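Local coordinates for protein phosphotransferase system, mannose/fructose/N-acetylgalactosamine-specific component IIB (Thermoanaerobacter tengcongensis, PDB 3LFJ) that probably serves as the IIB component of a sugar phosphotransferase system, passing a phosphoryl group on to the incoming sugar during uptake, at residues L33-G36 with Q37-T40; M64-I67 with Y68-A72; K79-V83 with D84-K88; I107-C110 with K111-M114. One frame throughout, in Å; residues are numbered along the deposited sequence. Where two conformers were deposited one is given.

Contact 1: residues L33-G36 with Q37-T40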
ATOM      1  N   LEU A  33      -5.803   1.140  -6.838  1.00 15.31           N
ATOM      2  CA  LEU A  33      -4.996  -0.087  -7.021  1.00 14.97           C
ATOM      3  C   LEU A  33      -4.148  -0.106  -8.293  1.00 15.04           C
ATOM      4  O   LEU A  33      -3.251   0.712  -8.437  1.00 15.56           O
ATOM      5  CB  LEU A  33      -5.868  -1.349  -6.870  1.00 14.38           C
ATOM      6  CG  LEU A  33      -6.480  -1.469  -5.464  1.00 15.54           C
ATOM      7  CD1 LEU A  33      -7.585  -2.531  -5.400  1.00 19.07           C
ATOM      8  CD2 LEU A  33      -5.417  -1.682  -4.384  1.00 14.70           C
ATOM      9  N   ILE A  34      -4.410  -1.050  -9.198  1.00 14.72           N
ATOM     10  CA  ILE A  34      -3.664  -1.110 -10.443  1.00 16.26           C
ATOM     11  C   ILE A  34      -4.432  -0.341 -11.514  1.00 16.52           C
ATOM     12  O   ILE A  34      -5.463  -0.798 -12.003  1.00 20.31           O
ATOM     13  CB  ILE A  34      -3.402  -2.557 -10.863  1.00 14.81           C
ATOM     14  CG1 ILE A  34      -2.681  -3.315  -9.742  1.00 16.37           C
ATOM     15  CG2 ILE A  34      -2.551  -2.569 -12.134  1.00 16.15           C
ATOM     16  CD1 ILE A  34      -2.307  -4.747 -10.125  1.00 16.22           C
ATOM     17  N   HIS A  35      -3.930   0.845 -11.841  1.00 16.70           N
ATOM     18  CA  HIS A  35      -4.607   1.722 -12.791  1.00 16.35           C
ATOM     19  C   HIS A  35      -3.601   2.446 -13.681  1.00 19.60           C
ATOM     20  O   HIS A  35      -2.514   2.807 -13.239  1.00 17.92           O
ATOM     21  CB  HIS A  35      -5.474   2.748 -12.043  1.00 17.66           C
ATOM     22  CG  HIS A  35      -4.696   3.638 -11.121  1.00 15.69           C
ATOM     23  ND1 HIS A  35      -4.259   4.894 -11.488  1.00 18.43           N
ATOM     24  CD2 HIS A  35      -4.249   3.440  -9.859  1.00 15.87           C
ATOM     25  CE1 HIS A  35      -3.603   5.442 -10.479  1.00 17.17           C
ATOM     26  NE2 HIS A  35      -3.575   4.575  -9.482  1.00 16.53           N
ATOM     27  N   GLY A  36      -3.985   2.678 -14.933  1.00 21.03           N
ATOM     28  CA  GLY A  36      -3.101   3.342 -15.875  1.00 24.05           C
ATOM     29  C   GLY A  36      -1.728   2.683 -15.935  1.00 21.74           C
ATOM     30  O   GLY A  36      -1.614   1.458 -15.914  1.00 23.83           O
ATOM     31  N   GLN A  37      -0.686   3.502 -16.002  1.00 21.18           N
ATOM     32  CA  GLN A  37       0.680   2.990 -16.065  1.00 23.31           C
ATOM     33  C   GLN A  37       1.384   3.068 -14.715  1.00 24.33           C
ATOM     34  O   GLN A  37       2.574   2.788 -14.606  1.00 21.48           O
ATOM     35  CB  GLN A  37       1.492   3.789 -17.089  1.00 29.23           C
ATOM     36  CG  GLN A  37       1.031   3.604 -18.517  1.00 33.98           C
ATOM     37  CD  GLN A  37       1.092   2.159 -18.948  1.00 39.03           C
ATOM     38  OE1 GLN A  37       0.077   1.566 -19.318  1.00 50.45           O
ATOM     39  NE2 GLN A  37       2.283   1.574 -18.891  1.00 37.43           N
ATOM     40  N   VAL A  38       0.651   3.463 -13.681  1.00 19.54           N
ATOM     41  CA  VAL A  38       1.269   3.754 -12.396  1.00 18.94           C
ATOM     42  C   VAL A  38       2.089   2.587 -11.841  1.00 19.57           C
ATOM     43  O   VAL A  38       3.242   2.755 -11.441  1.00 19.00           O
ATOM     44  CB  VAL A  38       0.193   4.210 -11.385  1.00 21.65           C
ATOM     45  CG1 VAL A  38       0.752   4.295  -9.982  1.00 26.57           C
ATOM     46  CG2 VAL A  38      -0.378   5.558 -11.821  1.00 23.34           C
ATOM     47  N   MET A  39       1.503   1.397 -11.810  1.00 18.79           N
ATOM     48  CA  MET A  39       2.219   0.270 -11.238  1.00 17.59           C
ATOM     49  C   MET A  39       3.320  -0.237 -12.157  1.00 20.68           C
ATOM     50  O   MET A  39       4.270  -0.861 -11.701  1.00 21.01           O
ATOM     51  CB  MET A  39       1.263  -0.864 -10.849  1.00 18.67           C
ATOM     52  CG  MET A  39       0.517  -0.588  -9.547  1.00 18.62           C
ATOM     53  SD  MET A  39       1.581  -0.240  -8.145  1.00 18.52           S
ATOM     54  CE  MET A  39       2.416  -1.812  -8.007  1.00 21.36           C
ATOM     55  N   THR A  40       3.192   0.016 -13.457  1.00 19.93           N
ATOM     56  CA  THR A  40       4.254  -0.351 -14.379  1.00 22.71           C
ATOM     57  C   THR A  40       5.493   0.469 -14.031  1.00 22.90           C
ATOM     58  O   THR A  40       6.609  -0.060 -13.976  1.00 26.81           O
ATOM     59  CB  THR A  40       3.808  -0.139 -15.830  1.00 23.90           C
ATOM     60  OG1 THR A  40       2.695  -1.002 -16.103  1.00 28.23           O
ATOM     61  CG2 THR A  40       4.942  -0.457 -16.796  1.00 26.99           C
TER
HETATM   62  O   HOH W   1      -0.803   0.335 -13.059  1.00 20.02           O

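Contact 2: residues M64-I67 with Y68-A72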
ATOM      1  N   MET A  64     -13.347  -7.553 -10.524  1.00 15.25           N
ATOM      2  CA  MET A  64     -12.235  -6.625 -10.365  1.00 15.57           C
ATOM      3  C   MET A  64     -10.893  -7.348 -10.254  1.00 17.46           C
ATOM      4  O   MET A  64      -9.863  -6.806 -10.652  1.00 16.51           O
ATOM      5  CB  MET A  64     -12.458  -5.665  -9.184  1.00 17.53           C
ATOM      6  CG  MET A  64     -13.461  -4.557  -9.506  1.00 20.40           C
ATOM      7  SD  MET A  64     -13.257  -3.708 -11.073  1.00 23.46           S
ATOM      8  CE  MET A  64     -11.726  -2.819 -10.793  1.00 22.83           C
ATOM      9  N   LYS A  65     -10.886  -8.571  -9.725  1.00 14.66           N
ATOM     10  CA  LYS A  65      -9.645  -9.331  -9.734  1.00 14.84           C
ATOM     11  C   LYS A  65      -9.159  -9.521 -11.165  1.00 16.87           C
ATOM     12  O   LYS A  65      -7.974  -9.363 -11.432  1.00 19.51           O
ATOM     13  CB  LYS A  65      -9.787 -10.669  -9.023  1.00 16.99           C
ATOM     14  CG  LYS A  65      -9.838 -10.514  -7.513  1.00 19.70           C
ATOM     15  CD  LYS A  65      -9.630 -11.844  -6.811  1.00 22.50           C
ATOM     16  CE  LYS A  65     -10.888 -12.663  -6.796  1.00 28.13           C
ATOM     17  NZ  LYS A  65     -10.640 -13.912  -6.008  1.00 30.77           N
ATOM     18  N   ASN A  66     -10.083  -9.821 -12.075  1.00 16.76           N
ATOM     19  CA  ASN A  66      -9.702  -9.961 -13.479  1.00 15.88           C
ATOM     20  C   ASN A  66      -9.228  -8.634 -14.063  1.00 17.47           C
ATOM     21  O   ASN A  66      -8.205  -8.591 -14.755  1.00 18.13           O
ATOM     22  CB  ASN A  66     -10.850 -10.519 -14.312  1.00 15.51           C
ATOM     23  CG  ASN A  66     -10.471 -10.666 -15.775  1.00 22.06           C
ATOM     24  OD1 ASN A  66      -9.513 -11.375 -16.109  1.00 26.16           O
ATOM     25  ND2 ASN A  66     -11.211 -10.004 -16.645  1.00 24.36           N
ATOM     26  N   ILE A  67      -9.964  -7.550 -13.791  1.00 14.66           N
ATOM     27  CA  ILE A  67      -9.552  -6.224 -14.282  1.00 16.51           C
ATOM     28  C   ILE A  67      -8.121  -5.890 -13.840  1.00 17.35           C
ATOM     29  O   ILE A  67      -7.282  -5.483 -14.648  1.00 17.13           O
ATOM     30  CB  ILE A  67     -10.517  -5.110 -13.803  1.00 17.26           C
ATOM     31  CG1 ILE A  67     -11.911  -5.281 -14.416  1.00 21.87           C
ATOM     32  CG2 ILE A  67      -9.939  -3.712 -14.106  1.00 19.56           C
ATOM     33  CD1 ILE A  67     -11.935  -5.219 -15.922  1.00 23.83           C
ATOM     34  N   TYR A  68      -7.828  -6.050 -12.553  1.00 16.13           N
ATOM     35  CA  TYR A  68      -6.510  -5.672 -12.059  1.00 16.82           C
ATOM     36  C   TYR A  68      -5.412  -6.605 -12.574  1.00 18.13           C
ATOM     37  O   TYR A  68      -4.283  -6.161 -12.821  1.00 19.13           O
ATOM     38  CB  TYR A  68      -6.513  -5.598 -10.529  1.00 15.85           C
ATOM     39  CG  TYR A  68      -7.323  -4.451  -9.968  1.00 15.73           C
ATOM     40  CD1 TYR A  68      -7.214  -3.167 -10.482  1.00 15.38           C
ATOM     41  CD2 TYR A  68      -8.205  -4.655  -8.891  1.00 16.71           C
ATOM     42  CE1 TYR A  68      -7.955  -2.115  -9.962  1.00 17.46           C
ATOM     43  CE2 TYR A  68      -8.946  -3.610  -8.363  1.00 20.11           C
ATOM     44  CZ  TYR A  68      -8.828  -2.347  -8.898  1.00 18.80           C
ATOM     45  OH  TYR A  68      -9.575  -1.322  -8.362  1.00 21.34           O
ATOM     46  N   THR A  69      -5.735  -7.888 -12.740  1.00 18.32           N
ATOM     47  CA  THR A  69      -4.767  -8.854 -13.255  1.00 20.12           C
ATOM     48  C   THR A  69      -4.404  -8.483 -14.698  1.00 23.80           C
ATOM     49  O   THR A  69      -3.231  -8.496 -15.072  1.00 27.00           O
ATOM     50  CB  THR A  69      -5.321 -10.290 -13.174  1.00 24.90           C
ATOM     51  OG1 THR A  69      -5.504 -10.636 -11.797  1.00 25.90           O
ATOM     52  CG2 THR A  69      -4.363 -11.292 -13.815  1.00 29.01           C
ATOM     53  N   MET A  70      -5.406  -8.110 -15.486  1.00 20.78           N
ATOM     54  CA  MET A  70      -5.186  -7.719 -16.883  0.55 20.79           C
ATOM     55  C   MET A  70      -4.430  -6.406 -17.017  1.00 23.70           C
ATOM     56  O   MET A  70      -3.745  -6.165 -18.027  1.00 26.54           O
ATOM     57  CB  MET A  70      -6.517  -7.613 -17.627  0.55 22.11           C
ATOM     58  CG  MET A  70      -7.255  -8.935 -17.740  0.55 25.11           C
ATOM     59  SD  MET A  70      -8.608  -8.856 -18.921  0.55 29.49           S
ATOM     60  CE  MET A  70      -9.650  -7.601 -18.186  0.55 26.61           C
ATOM     61  N   ALA A  71      -4.558  -5.549 -16.005  1.00 19.12           N
ATOM     62  CA  ALA A  71      -3.954  -4.221 -16.007  1.00 18.92           C
ATOM     63  C   ALA A  71      -2.526  -4.233 -15.478  1.00 18.50           C
ATOM     64  O   ALA A  71      -1.834  -3.206 -15.487  1.00 20.39           O
ATOM     65  CB  ALA A  71      -4.807  -3.258 -15.176  1.00 21.36           C
ATOM     66  N   ALA A  72      -2.092  -5.399 -15.018  1.00 18.97           N
ATOM     67  CA  ALA A  72      -0.797  -5.532 -14.371  1.00 21.06           C
ATOM     68  C   ALA A  72       0.314  -5.267 -15.371  1.00 18.88           C
ATOM     69  O   ALA A  72       0.126  -5.465 -16.580  1.00 21.64           O
ATOM     70  CB  ALA A  72      -0.643  -6.911 -13.791  1.00 26.29           C
TER

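Contact 3: residues K79-V83 with D84-K88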
ATOM      1  N   LYS A  79      -1.323 -11.213  -7.182  1.00 17.11           N
ATOM      2  CA  LYS A  79      -2.083 -12.106  -6.323  1.00 17.71           C
ATOM      3  C   LYS A  79      -2.917 -11.258  -5.383  1.00 16.85           C
ATOM      4  O   LYS A  79      -2.474 -10.192  -4.964  1.00 17.75           O
ATOM      5  CB  LYS A  79      -1.149 -12.992  -5.508  1.00 21.19           C
ATOM      6  CG  LYS A  79      -0.298 -13.920  -6.369  1.00 29.85           C
ATOM      7  CD  LYS A  79      -1.181 -14.802  -7.237  1.00 41.80           C
ATOM      8  N   VAL A  80      -4.104 -11.745  -5.041  1.00 16.74           N
ATOM      9  CA  VAL A  80      -5.006 -11.010  -4.169  1.00 15.88           C
ATOM     10  C   VAL A  80      -5.322 -11.853  -2.949  1.00 15.79           C
ATOM     11  O   VAL A  80      -5.629 -13.044  -3.064  1.00 17.58           O
ATOM     12  CB  VAL A  80      -6.314 -10.650  -4.895  1.00 15.41           C
ATOM     13  CG1 VAL A  80      -7.278  -9.921  -3.948  1.00 17.60           C
ATOM     14  CG2 VAL A  80      -6.019  -9.799  -6.134  1.00 18.89           C
ATOM     15  N   PHE A  81      -5.213 -11.239  -1.772  1.00 13.59           N
ATOM     16  CA  PHE A  81      -5.528 -11.908  -0.513  1.00 15.19           C
ATOM     17  C   PHE A  81      -6.422 -11.033   0.329  1.00 15.00           C
ATOM     18  O   PHE A  81      -6.250  -9.805   0.355  1.00 14.65           O
ATOM     19  CB  PHE A  81      -4.270 -12.158   0.323  1.00 14.36           C
ATOM     20  CG  PHE A  81      -3.323 -13.183  -0.257  1.00 16.75           C
ATOM     21  CD1 PHE A  81      -3.334 -14.482   0.214  1.00 21.12           C
ATOM     22  CD2 PHE A  81      -2.399 -12.835  -1.226  1.00 20.17           C
ATOM     23  CE1 PHE A  81      -2.455 -15.433  -0.292  1.00 22.84           C
ATOM     24  CE2 PHE A  81      -1.519 -13.778  -1.744  1.00 23.06           C
ATOM     25  CZ  PHE A  81      -1.548 -15.074  -1.269  1.00 22.44           C
ATOM     26  N   GLY A  82      -7.334 -11.661   1.073  1.00 14.24           N
ATOM     27  CA  GLY A  82      -7.949 -10.970   2.192  1.00 14.07           C
ATOM     28  C   GLY A  82      -6.938 -10.790   3.316  1.00 15.24           C
ATOM     29  O   GLY A  82      -5.853 -11.380   3.288  1.00 15.89           O
ATOM     30  N   VAL A  83      -7.293  -9.990   4.318  1.00 13.34           N
ATOM     31  CA  VAL A  83      -6.374  -9.719   5.433  1.00 12.46           C
ATOM     32  C   VAL A  83      -5.949 -10.984   6.179  1.00 14.04           C
ATOM     33  O   VAL A  83      -4.748 -11.234   6.368  1.00 15.37           O
ATOM     34  CB  VAL A  83      -7.002  -8.710   6.414  1.00 14.21           C
ATOM     35  CG1 VAL A  83      -6.215  -8.626   7.728  1.00 16.39           C
ATOM     36  CG2 VAL A  83      -7.115  -7.351   5.757  1.00 15.63           C
ATOM     37  N   ASP A  84      -6.915 -11.794   6.606  1.00 14.68           N
ATOM     38  CA  ASP A  84      -6.549 -12.984   7.370  1.00 15.62           C
ATOM     39  C   ASP A  84      -5.708 -13.933   6.530  1.00 15.62           C
ATOM     40  O   ASP A  84      -4.749 -14.509   7.032  1.00 17.97           O
ATOM     41  CB  ASP A  84      -7.795 -13.730   7.870  1.00 14.63           C
ATOM     42  CG  ASP A  84      -8.550 -12.973   8.940  1.00 21.00           C
ATOM     43  OD1 ASP A  84      -8.037 -11.965   9.487  1.00 21.33           O
ATOM     44  OD2 ASP A  84      -9.688 -13.404   9.240  1.00 19.49           O
ATOM     45  N   ALA A  85      -6.075 -14.116   5.260  1.00 17.36           N
ATOM     46  CA  ALA A  85      -5.315 -15.003   4.380  1.00 17.11           C
ATOM     47  C   ALA A  85      -3.899 -14.502   4.128  1.00 17.98           C
ATOM     48  O   ALA A  85      -2.962 -15.305   4.029  1.00 19.89           O
ATOM     49  CB  ALA A  85      -6.057 -15.207   3.050  1.00 16.37           C
ATOM     50  N   ALA A  86      -3.734 -13.186   4.011  1.00 16.05           N
ATOM     51  CA  ALA A  86      -2.399 -12.615   3.837  1.00 14.91           C
ATOM     52  C   ALA A  86      -1.548 -12.885   5.066  1.00 20.18           C
ATOM     53  O   ALA A  86      -0.393 -13.287   4.944  1.00 21.41           O
ATOM     54  CB  ALA A  86      -2.491 -11.130   3.582  1.00 14.79           C
ATOM     55  N   LEU A  87      -2.109 -12.663   6.249  1.00 17.00           N
ATOM     56  CA  LEU A  87      -1.350 -12.912   7.469  1.00 18.14           C
ATOM     57  C   LEU A  87      -0.977 -14.391   7.577  1.00 18.75           C
ATOM     58  O   LEU A  87       0.141 -14.728   7.989  1.00 21.64           O
ATOM     59  CB  LEU A  87      -2.138 -12.453   8.696  1.00 17.84           C
ATOM     60  CG  LEU A  87      -2.324 -10.937   8.771  1.00 19.86           C
ATOM     61  CD1 LEU A  87      -3.368 -10.575   9.806  1.00 19.83           C
ATOM     62  CD2 LEU A  87      -0.991 -10.268   9.086  1.00 23.11           C
ATOM     63  N   LYS A  88      -1.894 -15.273   7.198  1.00 18.84           N
ATOM     64  CA  LYS A  88      -1.620 -16.708   7.263  1.00 18.62           C
ATOM     65  C   LYS A  88      -0.498 -17.099   6.297  1.00 25.26           C
ATOM     66  O   LYS A  88       0.399 -17.868   6.659  1.00 26.43           O
ATOM     67  CB  LYS A  88      -2.882 -17.517   6.984  1.00 22.80           C
ATOM     68  CG  LYS A  88      -2.654 -19.029   6.967  1.00 27.15           C
ATOM     69  CD  LYS A  88      -3.924 -19.763   6.549  1.00 37.66           C
TER

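Contact 4: residues I107-C110 with K111-M114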
ATOM      1  N   ILE A 107      -5.939   2.887   4.106  1.00 13.35           N
ATOM      2  CA  ILE A 107      -5.146   2.891   5.324  1.00 15.02           C
ATOM      3  C   ILE A 107      -5.615   1.858   6.337  1.00 14.04           C
ATOM      4  O   ILE A 107      -4.796   1.157   6.939  1.00 16.42           O
ATOM      5  CB  ILE A 107      -5.108   4.309   5.955  1.00 17.72           C
ATOM      6  CG1 ILE A 107      -4.317   5.252   5.055  1.00 18.84           C
ATOM      7  CG2 ILE A 107      -4.487   4.246   7.351  1.00 19.17           C
ATOM      8  CD1 ILE A 107      -4.601   6.729   5.321  1.00 19.18           C
ATOM      9  N   ASP A 108      -6.932   1.723   6.503  1.00 14.95           N
ATOM     10  CA  ASP A 108      -7.427   0.772   7.474  1.00 15.71           C
ATOM     11  C   ASP A 108      -6.964  -0.664   7.240  1.00 14.03           C
ATOM     12  O   ASP A 108      -6.652  -1.401   8.182  1.00 15.17           O
ATOM     13  CB  ASP A 108      -8.939   0.800   7.548  1.00 16.51           C
ATOM     14  CG  ASP A 108      -9.451  -0.047   8.684  1.00 22.86           C
ATOM     15  OD1 ASP A 108     -10.129  -1.064   8.432  1.00 23.53           O
ATOM     16  OD2 ASP A 108      -9.116   0.272   9.852  1.00 25.09           O
ATOM     17  N   THR A 109      -6.931  -1.090   5.979  1.00 14.93           N
ATOM     18  CA  THR A 109      -6.523  -2.453   5.710  1.00 13.68           C
ATOM     19  C   THR A 109      -5.038  -2.625   6.009  1.00 13.29           C
ATOM     20  O   THR A 109      -4.621  -3.648   6.539  1.00 14.44           O
ATOM     21  CB  THR A 109      -6.871  -2.862   4.269  1.00 13.85           C
ATOM     22  OG1 THR A 109      -8.289  -2.703   4.060  1.00 14.13           O
ATOM     23  CG2 THR A 109      -6.492  -4.313   4.011  1.00 14.21           C
ATOM     24  N   CYS A 110      -4.252  -1.595   5.701  1.00 13.87           N
ATOM     25  CA  CYS A 110      -2.842  -1.616   6.047  1.00 16.14           C
ATOM     26  C   CYS A 110      -2.668  -1.708   7.572  1.00 15.30           C
ATOM     27  O   CYS A 110      -1.894  -2.528   8.063  1.00 15.12           O
ATOM     28  CB  CYS A 110      -2.143  -0.386   5.468  1.00 15.08           C
ATOM     29  SG  CYS A 110      -0.381  -0.344   5.854  1.00 17.51           S
ATOM     30  N   LYS A 111      -3.425  -0.902   8.315  1.00 14.54           N
ATOM     31  CA  LYS A 111      -3.372  -0.953   9.781  1.00 14.25           C
ATOM     32  C   LYS A 111      -3.709  -2.347  10.301  1.00 15.87           C
ATOM     33  O   LYS A 111      -3.024  -2.881  11.169  1.00 17.08           O
ATOM     34  CB  LYS A 111      -4.295   0.100  10.409  1.00 17.51           C
ATOM     35  CG  LYS A 111      -4.473  -0.049  11.932  1.00 20.91           C
ATOM     36  CD  LYS A 111      -5.488   0.972  12.443  1.00 24.64           C
ATOM     37  CE  LYS A 111      -5.279   1.321  13.910  1.00 36.27           C
ATOM     38  NZ  LYS A 111      -5.313   0.148  14.811  1.00 35.70           N
ATOM     39  N   ARG A 112      -4.760  -2.956   9.749  1.00 15.51           N
ATOM     40  CA  ARG A 112      -5.114  -4.300  10.185  1.00 16.22           C
ATOM     41  C   ARG A 112      -3.984  -5.314   9.994  1.00 16.70           C
ATOM     42  O   ARG A 112      -3.730  -6.153  10.884  1.00 18.67           O
ATOM     43  CB  ARG A 112      -6.391  -4.782   9.494  1.00 15.93           C
ATOM     44  CG  ARG A 112      -7.627  -4.062   9.985  1.00 15.44           C
ATOM     45  CD  ARG A 112      -8.798  -4.313   9.046  1.00 19.00           C
ATOM     46  NE  ARG A 112      -9.117  -5.735   8.992  1.00 18.87           N
ATOM     47  CZ  ARG A 112      -9.757  -6.309   7.975  1.00 17.25           C
ATOM     48  NH1 ARG A 112     -10.113  -5.565   6.936  1.00 18.00           N
ATOM     49  NH2 ARG A 112     -10.024  -7.616   8.004  1.00 16.27           N
ATOM     50  N   VAL A 113      -3.292  -5.272   8.853  1.00 14.97           N
ATOM     51  CA  VAL A 113      -2.212  -6.228   8.652  1.00 13.87           C
ATOM     52  C   VAL A 113      -0.998  -5.916   9.512  1.00 17.98           C
ATOM     53  O   VAL A 113      -0.340  -6.826   9.991  1.00 18.90           O
ATOM     54  CB  VAL A 113      -1.784  -6.423   7.184  1.00 18.32           C
ATOM     55  CG1 VAL A 113      -2.935  -7.023   6.364  1.00 19.06           C
ATOM     56  CG2 VAL A 113      -1.285  -5.153   6.588  1.00 21.13           C
ATOM     57  N   MET A 114      -0.699  -4.641   9.713  1.00 17.61           N
ATOM     58  CA  MET A 114       0.413  -4.318  10.598  1.00 17.22           C
ATOM     59  C   MET A 114       0.075  -4.696  12.040  1.00 19.57           C
ATOM     60  O   MET A 114       0.923  -5.224  12.758  1.00 19.68           O
ATOM     61  CB  MET A 114       0.796  -2.850  10.471  1.00 16.71           C
ATOM     62  CG  MET A 114       1.285  -2.531   9.076  1.00 16.53           C
ATOM     63  SD  MET A 114       2.104  -0.932   8.980  1.00 24.54           S
ATOM     64  CE  MET A 114       3.617  -1.309   9.851  1.00 35.21           C
TER
HETATM   65  O   HOH W   2     -10.203  -2.697   6.327  1.00 20.09           O

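Contact 1: residues L33-G36 with Q37-T40
His35 and Val38 meet twice, once through the backbone and once through their side chains. Among the polar contacts, Val38 N donates to His35 O at 3.3 Å in the carbonyl plane, closing a type II' beta turn. Gly36 takes the second place of the turn with positive phi (52°), where a CB would run into Gln37 N. A water donates to His35 O at 3.0 Å and accepts from Met39 N at 2.8 Å, tying turn to helix.

Van der Waals contacts begin where the imidazole meets Val38. With chi1 at 60°, CG sits between backbone N and carbonyl carbon, which swings the ring over Val38, whose CB covers one face near the rim; His35 CE1 lies 3.5 Å from Val38 CG2. His35 NE2 is hydrogen-bonded to Asp30, and an alanine here would probably leave that carboxylate without this partner and uncover Val38. Ile34 CG1 lies 4.2 Å from Met39 CG.

In relatives of the mannose family this loop carries the phosphoryl-accepting histidine, consistent with His35 being that residue here. It follows strand 22-30: Leu33 and Ile34 press on Tyr68 of helix 62-70 and on Ile53 and Leu103, while Met39 reaches Ile51 and Phe101 of strands 50-54 and 98-104.

Contact 2: residues M64-I67 with Y68-A72
The Tyr68 ring carries the methyl of Met64 on one face: CE stands 3.9 Å from the ring centroid, 29° off the normal, a CH-pi contact displaced toward the hydroxyl end, with CZ only 3.5 Å away. Met64 SD stays above the same face at a greater distance, 5.4 Å from the centroid, making this a Met-aromatic contact. An unbranched, flexible methionine suits the place, since its bends at chi2 and chi3 bring the terminal methyl back over the ring. Leu33, Ile34 and Leu58 also touch Tyr68, and an alanine in its place would probably leave the Met64 methyl without its aromatic seat and open a gap beside these residues.

The pair is an i to i+4 contact on helix 62-70, a helix of the alpha/beta fold, here at the surface, with the helical hydrogen bond from Tyr68 N to Met64 O joining the same two residues. One residue along, Lys65 O is gripped by two donors of Thr69, N at 3.0 Å and OG1 at 2.8 Å, which arrive from opposite faces of the carbonyl plane. The hydroxyl can fold back this way because OG1 lies beside its own backbone N (chi1 -65°). Lys65 NZ is hydrogen-bonded to Ala59 O.

Contact 3: residues K79-V83 with D84-K88
Phe81 leans over the start of the following helix, and the two small methyls of Ala85 and Ala86 give it a shallow seat. Its CB rests against Ala86 CB at 3.9 Å. The ring, set beside the backbone N by chi1 of -69°, brings CD1 to 4.0 Å from Ala85 CB, which lies at the ring edge and in its plane. Alanines suit both positions because their small methyls let Phe81 come close, Ala86 to its CB and Ala85 to the ring edge; the same ring also stacks edge-to-face with Trp22.

On another side of the helix two branched residues form a continuous ridge. Val83 and Leu87 lie alongside each other, pointing the same way, with Val83 CG1 4.0 Å from Leu87 CD1, and Leu87 CG fits against Val83 O at 3.4 Å. Val83 in turn packs against Thr109, Arg112 and Val113 of helix 107-115.

Backbone bonds fix these shapes: Ala86 N to Gly82 O at 2.9 Å and Leu87 N to Val83 O at 3.0 Å. Gly82, the N-cap, has no side chain to cap with, but Asp56 OD1 accepts from Val83 N. This tight passage from edge strand 78-81 into helix 83-91 opens a beta-alpha-beta crossover, the helix leading on to the parallel strand 98-104.

Contact 4: residues I107-C110 with K111-M114
Lys111, Arg112, Val113 and Met114 each send a backbone N-H to the carbonyl four residues back, from Ile107 O to Cys110 O, with N to O distances between 2.8 and 3.1 Å. This is the regular alpha-helical repeat of helix 107-115, which follows strand 98-104 in the alpha/beta fold and lies between helices 83-91 and 145-158.

On the buried side the thiol of Cys110 stands 4.0 Å from Met114 SD, an apolar contact of two sulfurs. Cys110 SG reaches it by lying anti to the backbone N, chi1 -180°. Both uncharged sulfur side chains suit this place, where they are buried against Ile120. Val113 turns CG2 close to Cys110 O, at 3.1 Å, and joins Thr109 and Cys110 in packing on Phe104.

The polar side is built around Arg112. Its chain passes across Asp108, CD 3.6 Å from OD1, but the charged atoms do not meet: NH1 is 4.7 Å from Asp108 OD1 and the carboxylate and guanidinium planes differ by 31°. NH2 instead makes a salt bridge to Asp56, while Lys111 pairs with Asp115. Thr109 OG1, hydrogen-bonded to Asn106 as well, helps to hold the water that bridges Asp108 and Arg112. That water lies in the guanidinium plane at its edge, accepting from Arg112 NH1 at 2.9 Å and donating to Thr109 OG1 and, at 2.7 Å, to Asp108 OD1.

In the fold
Contact 4 is the most deeply buried, its centre about 9 Å from that of the chain, whereas contact 2 is a surface contact about 17 Å out; contacts 1 and 3 are partly buried. Contact 4 lies within a single helix and contact 2 largely on one, but contacts 1 and 3 are entries into helices, from a loop and from a strand. Each touches the next: contact 1 packs Leu33 and Ile34 against Tyr68 of contact 2, Lys65 of contact 2 meets Val80 of contact 3, and Val83 of contact 3 wedges onto helix 107-115 of contact 4. Contacts 1 and 4 both enlist a water; contact 3 relies on aliphatic and phenyl packing, contact 2 on a thioether over a ring.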